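Local coordinates for antifreeze protein (Uncultured bacterium, PDB 6EIO) that probably binds to the surface of ice, with two faces of its beta-helical body, and so restrains the growth of ice crystals, at residues 44-50 and 64-70; 27-31 and 93-97; 143-149 and 169-175. One frame throughout, in Å; residues are numbered along the deposited sequence.

Contact 1: residues 44-50 and 64-70. With SO4 (sulfate ion), chain E.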
# COMPACT_ATOMS: atom_id res chain seq x y z
N VAL A 44 1.25 -2.91 -16.75
CA VAL A 44 0.14 -2.15 -16.17
C VAL A 44 -1.03 -2.24 -17.14
O VAL A 44 -0.86 -2.05 -18.34
CB VAL A 44 0.50 -0.68 -15.94
CG1 VAL A 44 -0.71 0.09 -15.43
CG2 VAL A 44 1.67 -0.58 -14.96
N THR A 45 -2.22 -2.51 -16.61
CA THR A 45 -3.43 -2.53 -17.43
C THR A 45 -4.49 -1.69 -16.75
O THR A 45 -4.78 -1.89 -15.58
CB THR A 45 -3.96 -3.97 -17.61
OG1 THR A 45 -2.98 -4.78 -18.25
CG2 THR A 45 -5.22 -3.98 -18.47
N ASN A 46 -5.08 -0.77 -17.50
CA ASN A 46 -6.14 0.07 -17.01
C ASN A 46 -7.36 -0.01 -17.92
O ASN A 46 -7.24 -0.09 -19.14
CB ASN A 46 -5.70 1.52 -16.95
CG ASN A 46 -6.82 2.40 -16.50
OD1 ASN A 46 -7.26 2.28 -15.35
ND2 ASN A 46 -7.37 3.21 -17.41
N THR A 47 -8.52 0.07 -17.28
CA THR A 47 -9.83 0.20 -17.91
C THR A 47 -10.51 1.46 -17.39
O THR A 47 -10.57 1.68 -16.17
CB THR A 47 -10.67 -1.07 -17.55
OG1 THR A 47 -9.98 -2.23 -18.05
CG2 THR A 47 -12.06 -0.99 -18.16
N GLY A 48 -11.05 2.27 -18.30
CA GLY A 48 -11.87 3.40 -17.89
C GLY A 48 -11.11 4.57 -17.27
O GLY A 48 -9.90 4.67 -17.34
N ALA A 49 -11.86 5.53 -16.70
CA ALA A 49 -11.34 6.88 -16.37
C ALA A 49 -10.55 6.99 -15.05
O ALA A 49 -10.77 7.90 -14.23
CB ALA A 49 -12.50 7.89 -16.34
N THR A 50 -9.65 6.05 -14.83
CA THR A 50 -8.72 6.12 -13.73
C THR A 50 -7.96 7.43 -13.78
O THR A 50 -7.62 7.93 -14.85
CB THR A 50 -7.75 4.94 -13.85
OG1 THR A 50 -8.51 3.75 -13.58
CG2 THR A 50 -6.55 5.02 -12.90
N ILE A 64 2.13 -0.69 -20.87
CA ILE A 64 1.08 -0.01 -20.12
C ILE A 64 -0.10 0.19 -21.06
O ILE A 64 0.01 0.89 -22.07
CB ILE A 64 1.56 1.32 -19.53
CG1 ILE A 64 2.73 1.07 -18.58
CG2 ILE A 64 0.42 2.03 -18.80
CD1 ILE A 64 3.07 2.23 -17.68
N GLY A 65 -1.23 -0.40 -20.71
CA GLY A 65 -2.44 -0.27 -21.49
C GLY A 65 -3.45 0.62 -20.80
O GLY A 65 -3.55 0.64 -19.58
N GLY A 66 -4.23 1.33 -21.60
CA GLY A 66 -5.42 1.98 -21.11
C GLY A 66 -5.27 3.42 -20.67
O GLY A 66 -6.17 3.92 -19.98
N PHE A 67 -4.20 4.11 -21.07
CA PHE A 67 -4.05 5.55 -20.86
C PHE A 67 -3.88 6.18 -22.24
O PHE A 67 -2.77 6.13 -22.80
CB PHE A 67 -2.81 5.86 -20.01
CG PHE A 67 -2.93 5.43 -18.56
CD1 PHE A 67 -2.77 4.11 -18.20
CD2 PHE A 67 -3.22 6.36 -17.57
CE1 PHE A 67 -2.88 3.72 -16.87
CE2 PHE A 67 -3.34 5.97 -16.26
CZ PHE A 67 -3.18 4.65 -15.91
N PRO A 68 -4.91 6.79 -22.85
CA PRO A 68 -6.28 6.95 -22.35
C PRO A 68 -7.07 5.65 -22.44
O PRO A 68 -6.64 4.70 -23.10
CB PRO A 68 -6.86 8.00 -23.30
CG PRO A 68 -6.13 7.76 -24.58
CD PRO A 68 -4.73 7.41 -24.17
N PRO A 69 -8.22 5.58 -21.77
CA PRO A 69 -8.95 6.65 -21.07
C PRO A 69 -8.41 7.03 -19.70
O PRO A 69 -8.84 8.04 -19.17
CB PRO A 69 -10.36 6.07 -20.95
CG PRO A 69 -10.14 4.60 -20.88
CD PRO A 69 -9.03 4.35 -21.84
N GLY A 70 -7.52 6.23 -19.13
CA GLY A 70 -6.89 6.63 -17.89
C GLY A 70 -6.08 7.90 -18.11
O GLY A 70 -5.57 8.14 -19.20
S SO4 E . -3.81 0.50 -25.36
O1 SO4 E . -4.31 -0.84 -25.07
O2 SO4 E . -2.35 0.49 -25.24
O3 SO4 E . -4.17 0.89 -26.71
O4 SO4 E . -4.34 1.44 -24.41

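Contact 2: residues 27-31 and 93-97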
# COMPACT_ATOMS: atom_id res chain seq x y z
N PRO A 27 10.21 4.60 10.27
CA PRO A 27 9.66 4.58 8.92
C PRO A 27 10.42 3.59 8.05
O PRO A 27 11.57 3.23 8.32
CB PRO A 27 9.86 6.03 8.43
CG PRO A 27 10.02 6.83 9.68
CD PRO A 27 10.71 5.93 10.64
N ILE A 28 9.75 3.13 7.01
CA ILE A 28 10.37 2.28 5.99
C ILE A 28 10.80 3.18 4.84
O ILE A 28 9.95 3.75 4.14
CB ILE A 28 9.42 1.18 5.51
CG1 ILE A 28 9.13 0.25 6.68
CG2 ILE A 28 10.03 0.41 4.33
CD1 ILE A 28 8.03 -0.72 6.41
N THR A 29 12.10 3.32 4.63
CA THR A 29 12.63 4.13 3.54
C THR A 29 12.17 3.54 2.21
O THR A 29 12.44 2.36 1.94
CB THR A 29 14.16 4.08 3.62
OG1 THR A 29 14.59 4.75 4.81
CG2 THR A 29 14.80 4.75 2.43
N LEU A 30 11.53 4.35 1.37
CA LEU A 30 11.11 3.95 0.03
C LEU A 30 12.06 4.45 -1.05
O LEU A 30 11.89 4.10 -2.22
CB LEU A 30 9.70 4.47 -0.26
CG LEU A 30 8.63 4.01 0.73
CD1 LEU A 30 7.30 4.66 0.36
CD2 LEU A 30 8.49 2.49 0.80
N GLY A 31 13.05 5.25 -0.68
CA GLY A 31 14.00 5.70 -1.66
C GLY A 31 13.33 6.40 -2.83
O GLY A 31 12.45 7.27 -2.67
N ALA A 93 12.87 -1.86 0.38
CA ALA A 93 11.80 -1.55 1.32
C ALA A 93 11.00 -2.81 1.69
O ALA A 93 10.64 -3.01 2.86
CB ALA A 93 10.86 -0.51 0.73
N TYR A 94 10.70 -3.64 0.69
CA TYR A 94 10.00 -4.89 0.94
C TYR A 94 10.78 -5.77 1.92
O TYR A 94 10.22 -6.31 2.88
CB TYR A 94 9.84 -5.61 -0.40
CG TYR A 94 9.17 -6.96 -0.32
CD1 TYR A 94 9.89 -8.11 0.01
CD2 TYR A 94 7.81 -7.11 -0.60
CE1 TYR A 94 9.29 -9.36 0.05
CE2 TYR A 94 7.20 -8.35 -0.55
CZ TYR A 94 7.93 -9.47 -0.23
OH TYR A 94 7.30 -10.68 -0.20
N ASN A 95 12.08 -5.92 1.67
CA ASN A 95 12.89 -6.78 2.53
C ASN A 95 13.01 -6.19 3.93
O ASN A 95 12.99 -6.94 4.92
CB ASN A 95 14.28 -6.98 1.90
CG ASN A 95 14.28 -7.83 0.65
OD1 ASN A 95 15.20 -7.71 -0.19
ND2 ASN A 95 13.32 -8.71 0.51
N ASP A 96 13.13 -4.87 4.04
CA ASP A 96 13.16 -4.20 5.34
C ASP A 96 11.87 -4.51 6.10
O ASP A 96 11.89 -5.00 7.23
CB ASP A 96 13.34 -2.69 5.07
CG ASP A 96 13.26 -1.80 6.30
OD1 ASP A 96 13.35 -2.30 7.43
OD2 ASP A 96 13.08 -0.58 6.11
N ALA A 97 10.74 -4.25 5.46
CA ALA A 97 9.45 -4.49 6.09
C ALA A 97 9.31 -5.94 6.54
O ALA A 97 8.87 -6.20 7.65
CB ALA A 97 8.33 -4.13 5.11
O HOH W 1 13.93 2.00 6.53
O HOH W 2 13.73 0.29 3.48

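Contact 3: residues 143-149 and 169-175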
# COMPACT_ATOMS: atom_id res chain seq x y z
N PRO A 143 0.95 11.82 15.60
CA PRO A 143 0.97 11.63 14.15
C PRO A 143 2.21 10.94 13.63
O PRO A 143 2.16 10.34 12.55
CB PRO A 143 0.86 13.06 13.61
CG PRO A 143 0.10 13.79 14.69
CD PRO A 143 0.68 13.22 15.96
N SER A 144 3.34 11.01 14.36
CA SER A 144 4.56 10.35 13.89
C SER A 144 4.50 8.83 13.98
O SER A 144 5.41 8.17 13.50
CB SER A 144 5.79 10.86 14.68
OG SER A 144 5.87 10.26 15.96
N ALA A 145 3.45 8.28 14.55
CA ALA A 145 3.33 6.84 14.72
C ALA A 145 3.43 6.10 13.40
O ALA A 145 2.83 6.49 12.40
CB ALA A 145 1.98 6.51 15.35
N ILE A 146 4.12 4.96 13.44
CA ILE A 146 4.31 4.08 12.29
C ILE A 146 3.58 2.76 12.52
O ILE A 146 3.58 2.21 13.64
CB ILE A 146 5.81 3.84 12.04
CG1 ILE A 146 6.55 5.15 11.71
CG2 ILE A 146 6.04 2.79 10.95
CD1 ILE A 146 6.18 5.78 10.40
N PHE A 147 2.97 2.24 11.45
CA PHE A 147 2.24 0.98 11.45
C PHE A 147 2.79 0.13 10.31
O PHE A 147 2.74 0.56 9.16
CB PHE A 147 0.74 1.22 11.22
CG PHE A 147 0.09 2.27 12.09
CD1 PHE A 147 0.23 3.62 11.78
CD2 PHE A 147 -0.72 1.92 13.17
CE1 PHE A 147 -0.44 4.59 12.53
CE2 PHE A 147 -1.39 2.88 13.89
CZ PHE A 147 -1.24 4.22 13.58
N VAL A 148 3.30 -1.07 10.64
CA VAL A 148 3.86 -1.98 9.64
C VAL A 148 3.11 -3.30 9.74
O VAL A 148 3.04 -3.89 10.83
CB VAL A 148 5.36 -2.21 9.87
CG1 VAL A 148 5.91 -3.23 8.86
CG2 VAL A 148 6.13 -0.89 9.80
N ILE A 149 2.58 -3.78 8.61
CA ILE A 149 1.84 -5.03 8.57
C ILE A 149 2.51 -5.97 7.58
O ILE A 149 2.65 -5.65 6.39
CB ILE A 149 0.37 -4.84 8.22
CG1 ILE A 149 -0.29 -3.92 9.23
CG2 ILE A 149 -0.33 -6.19 8.22
CD1 ILE A 149 -1.66 -3.47 8.82
N ALA A 169 -3.51 9.54 12.94
CA ALA A 169 -2.76 8.63 12.09
C ALA A 169 -2.67 9.17 10.66
O ALA A 169 -3.59 9.82 10.15
CB ALA A 169 -3.45 7.26 12.07
N LEU A 170 -1.56 8.83 10.01
CA LEU A 170 -1.23 9.34 8.68
C LEU A 170 -1.04 8.20 7.68
O LEU A 170 -0.34 7.22 7.95
CB LEU A 170 0.09 10.13 8.75
CG LEU A 170 0.10 11.33 9.68
CD1 LEU A 170 1.49 11.92 9.76
CD2 LEU A 170 -0.92 12.36 9.22
N ALA A 171 -1.60 8.37 6.48
CA ALA A 171 -1.40 7.39 5.41
C ALA A 171 0.06 7.25 4.99
O ALA A 171 0.45 6.19 4.49
CB ALA A 171 -2.27 7.75 4.21
N SER A 172 0.86 8.30 5.18
CA SER A 172 2.29 8.26 4.92
C SER A 172 3.04 7.29 5.83
O SER A 172 4.23 7.04 5.61
CB SER A 172 2.89 9.65 5.14
OG SER A 172 2.61 10.15 6.43
N ASN A 173 2.37 6.81 6.89
CA ASN A 173 3.02 6.10 7.98
C ASN A 173 2.51 4.68 8.14
O ASN A 173 2.82 4.03 9.15
CB ASN A 173 2.83 6.89 9.28
CG ASN A 173 3.63 8.18 9.32
OD1 ASN A 173 4.09 8.70 8.31
ND2 ASN A 173 3.78 8.71 10.53
N ILE A 174 1.76 4.18 7.15
CA ILE A 174 1.16 2.86 7.16
C ILE A 174 1.76 2.07 5.98
O ILE A 174 1.74 2.56 4.85
CB ILE A 174 -0.37 2.94 7.03
CG1 ILE A 174 -0.97 3.70 8.21
CG2 ILE A 174 -0.97 1.53 6.89
CD1 ILE A 174 -2.42 4.11 7.98
N TYR A 175 2.24 0.87 6.26
CA TYR A 175 2.89 0.04 5.26
C TYR A 175 2.32 -1.37 5.32
O TYR A 175 2.23 -1.96 6.41
CB TYR A 175 4.38 -0.03 5.52
CG TYR A 175 5.07 1.30 5.63
CD1 TYR A 175 5.15 1.94 6.86
CD2 TYR A 175 5.65 1.91 4.53
CE1 TYR A 175 5.82 3.14 7.00
CE2 TYR A 175 6.31 3.11 4.65
CZ TYR A 175 6.42 3.71 5.91
OH TYR A 175 7.13 4.86 6.11
O HOH W 3 0.58 8.12 11.88

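Contact 1: residues 44-50 and 64-70
At the outermost rung of one parallel sheet of the ice-binding beta-helix, Val-44 and Thr-45 pair with Ile-64 and Gly-65, and the two chains then turn off through 48-50 and 66-70. Gly-65 N donates to Val-44 O (2.9 Å) and Asn-46 N to Gly-65 O. On the inward face Val-44 and Ile-64 run alongside each other in the same direction, with Val-44 CB 3.9 Å from Ile-64 CG1; branched apolar side chains suit this face, where Val-44 also meets Met-221 and Ile-64 meets Leu-56 and Leu-76. Past the last paired residues, at the end of its strand, Asn-46 takes over. With CG anti to its own backbone N (chi1 178°), its amide reaches into the turn, where ND2 gives one hydrogen to Gly-66 O (2.9 Å, 163°) and the other to Gly-48 O (2.9 Å), both acceptors close to the amide plane. OD1 receives the hydroxyl of Thr-50 OG1 at 2.6 Å. The Phe-67 side chain crosses that of Asn-46 at about a right angle, bringing CE1 to 3.6 Å from Asn-46 CB. Pro-69 CG rests 3.5 Å from Gly-48 O. Glycine suits position 66 because, at its backbone angles, a side chain would jam against the preceding carbonyl O and run into Asn-46 O; one at Gly-70 would crowd Asn-46 ND2. Gly-66 N, turned outward, donates to a sulfate oxygen, probably a crystallisation guest. With three bonds fixing its rotation, the buried Asn-46 amide satisfies carbonyls of both turns and ties one coil to the next where strand pairing stops.

Contact 2: residues 27-31 and 93-97
Ile-28 holds CG1 anti to its carbonyl carbon (chi1 -64°) and extends the chain onward (chi2 170°), which sends CD1 to Ala-97 CB at 3.7 Å while the CG2 branch meets Ala-93 CB at 3.8 Å. Asp-96, its CG anti to the backbone N (chi1 175°), passes Ile-28 heading the other way, with OD2 3.7 Å from Ile-28 CG2. Small residues suit the helix here: Ala-93 CB is met by both Ile-28 CG2 and Leu-30 CD2 and lies 3.5 Å from Thr-29 O. The helix, 81-99, runs alongside the beta-helix of this ice-binding fold, and the irregular segment 27-31 lies against it, Leu-30 and Ala-93 both touching Ile-195 of strand 193-196. An alanine in place of Ile-28 is likely to open a gap beside Ala-97 and leave the Ala-93 methyl with less apolar cover. Polar links run through water. The oxygen of one water accepts from Thr-29 N at 2.9 Å and lies 2.7 Å from Asp-96 OD2, to which it donates, as it does to Pro-27 O; a second donates to Thr-29 O and to the same carboxylate oxygen. Asp-96 OD1, meanwhile, forms a salt bridge with Arg-100, whose guanidinium also donates to Pro-27 O.

Contact 3: residues 143-149 and 169-175
Backbone pairing joins Phe-147 and Val-148 to Ile-174 and Tyr-175 as parallel strands: Phe-147 N donates to Asn-173 O (2.9 Å), Tyr-175 N to Phe-147 O (3.0 Å) and Ile-149 N to Tyr-175 O. The polar side-chain work falls to Asn-173. Its CG stands anti to its own carbonyl carbon (chi1 -71°), which turns the amide toward 143-145, and ND2 donates to Ala-145 O (3.1 Å, 151°) from above that carbonyl's plane. OD1 takes the hydroxyl of Ser-172 OG and a bond from His-235, a tag residue. A water carries the link further, accepting from Leu-170 N and donating to Pro-143 O and Ala-145 O. These are successive coils of the right-handed beta-helix, stacked in register, so each strand face continues from one rung to the next. Apolar contacts fall on both faces. On the one bearing Phe-147 and Ile-174, the ring sets CD1 3.8 Å from Ile-174 CG1 and CE1 4.0 Å from Ala-169 CB, with Asn-173 O at its edge; a flat aromatic suits a buried place where it can touch Ala-169 and Ile-174 at once and set a T-shaped (edge-to-face) stack with Phe-137. On the other, Ile-146 CG2 lies at the edge of the Tyr-175 ring, 4.0 Å from CE1, while Val-148 CG2 approaches CD1 obliquely. The Ile-146 side chain lies about perpendicular to that of Asn-173, with CD1 3.7 Å from Asn-173 CG.

In the fold
Contacts 2 and 3 are neighbours, their centres 13 Å apart, and they touch directly: Ile-28 N lies 3.3 Å from Tyr-175 OH, a weak hydrogen bond, and Ile-28 CD1 packs 3.9 Å from Val-148 CG2. Ile-28 thus touches both the helix of contact 2 and the strands of contact 3. Contact 1 is remote, its nearest atoms about 17 Å from contact 2 and about 18 Å from contact 3, and it stands on the other side of the chain's centre from contact 3. Along the chain, contact 1 is nested within the loop that contact 2 closes, and contact 3 follows both. Contacts 1 and 3 thus join parallel coils at separate parts of the beta-helix.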